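Local coordinates for protein factor essential for expression of methicillin resistance (Staphylococcus aureus, PDB 1LRZ) that adds the second and third glycines of the pentaglycine interpeptide bridge of staphylococcal peptidoglycan, using glycyl-tRNA as donor, at residues A292-Q295 / K296-G300. Numbering follows the deposited sequence.
Sequences ANEQ and KIEEG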
loop_
_atom_site.group_PDB
_atom_site.type_symbol
_atom_site.label_atom_id
_atom_site.label_comp_id
_atom_site.label_asym_id
_atom_site.label_seq_id
_atom_site.Cartn_x
_atom_site.Cartn_y
_atom_site.Cartn_z
ATOM N N ALA A 292 36.615 10.946 -0.259
ATOM C CA ALA A 292 35.178 10.804 -0.088
ATOM C C ALA A 292 34.922 9.589 0.820
ATOM O O ALA A 292 34.064 9.620 1.698
ATOM C CB ALA A 292 34.514 10.609 -1.441
ATOM N N ASN A 293 35.674 8.519 0.599
ATOM C CA ASN A 293 35.524 7.309 1.399
ATOM C C ASN A 293 35.809 7.633 2.868
ATOM O O ASN A 293 35.077 7.202 3.764
ATOM C CB ASN A 293 36.486 6.222 0.901
ATOM C CG ASN A 293 36.485 4.987 1.789
ATOM O OD1 ASN A 293 35.693 4.058 1.599
ATOM N ND2 ASN A 293 37.372 4.978 2.777
ATOM N N GLU A 294 36.859 8.416 3.106
ATOM C CA GLU A 294 37.237 8.795 4.458
ATOM C C GLU A 294 36.130 9.586 5.158
ATOM O O GLU A 294 35.819 9.335 6.329
ATOM C CB GLU A 294 38.523 9.618 4.423
ATOM C CG GLU A 294 39.002 10.055 5.793
ATOM C CD GLU A 294 40.361 10.715 5.738
ATOM O OE1 GLU A 294 40.498 11.721 5.010
ATOM O OE2 GLU A 294 41.289 10.226 6.416
ATOM N N GLN A 295 35.542 10.546 4.447
ATOM C CA GLN A 295 34.467 11.343 5.013
ATOM C C GLN A 295 33.255 10.473 5.304
ATOM O O GLN A 295 32.543 10.712 6.273
ATOM C CB GLN A 295 34.073 12.490 4.075
ATOM C CG GLN A 295 35.094 13.617 4.049
ATOM C CD GLN A 295 34.689 14.775 3.152
ATOM O OE1 GLN A 295 33.622 15.378 3.330
ATOM N NE2 GLN A 295 35.547 15.100 2.180
ATOM N N LYS A 296 33.014 9.462 4.474
ATOM C CA LYS A 296 31.870 8.585 4.728
ATOM C C LYS A 296 32.102 7.819 6.028
ATOM O O LYS A 296 31.185 7.661 6.840
ATOM C CB LYS A 296 31.672 7.586 3.588
ATOM C CG LYS A 296 30.895 8.106 2.393
ATOM C CD LYS A 296 30.663 6.944 1.438
ATOM C CE LYS A 296 30.110 7.378 0.104
ATOM N NZ LYS A 296 30.216 6.251 -0.869
ATOM N N ILE A 297 33.329 7.342 6.220
ATOM C CA ILE A 297 33.673 6.605 7.430
ATOM C C ILE A 297 33.504 7.509 8.649
ATOM O O ILE A 297 32.872 7.119 9.636
ATOM C CB ILE A 297 35.124 6.055 7.352
ATOM C CG1 ILE A 297 35.193 4.958 6.277
ATOM C CG2 ILE A 297 35.553 5.504 8.703
ATOM C CD1 ILE A 297 36.581 4.388 6.031
ATOM N N GLU A 298 34.038 8.726 8.573
ATOM C CA GLU A 298 33.918 9.667 9.682
ATOM C C GLU A 298 32.449 9.957 9.984
ATOM O O GLU A 298 32.064 10.022 11.147
ATOM C CB GLU A 298 34.640 10.977 9.360
ATOM C CG GLU A 298 36.079 10.780 8.927
ATOM C CD GLU A 298 36.826 12.093 8.732
ATOM O OE1 GLU A 298 36.248 13.035 8.136
ATOM O OE2 GLU A 298 37.999 12.172 9.168
ATOM N N GLU A 299 31.624 10.133 8.952
ATOM C CA GLU A 299 30.202 10.400 9.192
ATOM C C GLU A 299 29.554 9.191 9.868
ATOM O O GLU A 299 28.741 9.341 10.775
ATOM C CB GLU A 299 29.440 10.695 7.892
ATOM C CG GLU A 299 27.949 11.007 8.148
ATOM C CD GLU A 299 27.088 11.065 6.877
ATOM O OE1 GLU A 299 25.930 11.542 6.964
ATOM O OE2 GLU A 299 27.557 10.628 5.800
ATOM N N GLY A 300 29.917 7.994 9.419
ATOM C CA GLY A 300 29.357 6.791 10.006
ATOM C C GLY A 300 29.682 6.677 11.487
ATOM O O GLY A 300 28.814 6.362 12.313
#
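Ala292 to Gln295 and Lys296 to Gly300 are successive turns of helix 277-307, meeting through local i to i+4 contacts in the helical arm that projects from the FemA body. Four backbone hydrogen bonds of the i+4 to i pattern join the turns, among them Glu298 N to Glu294 O at 2.9 Å. On the inner face, the side chains of Asn293 and Ile297 lie close, both buried. Ile297 CG1, on the side of its own backbone N (chi1 -68°), rests 3.4 Å from Asn293 O, and its CD1 reaches on to the Asn293 amide. Ile297 also packs on Leu252 and Asn253 of helix 245-272, where a branched hydrocarbon suits the interface between helices; Asn293 is short enough to fit beside it. On the exposed side, Glu298 brings CG to 3.0 Å from Glu294 O, because chi1 of -53° turns it back toward the preceding turn. OE2 of Glu294 and OE2 of Glu298, like charges, are 4.7 Å apart without contact. Both glutamates suit an exposed surface, where solvent would probably soften their repulsion; Arg256, touching Glu294, may help. Inner Ile297 and Asn293 with outer glutamates belong to one helix of an antiparallel helical hairpin, the coiled-coil arm of FemA.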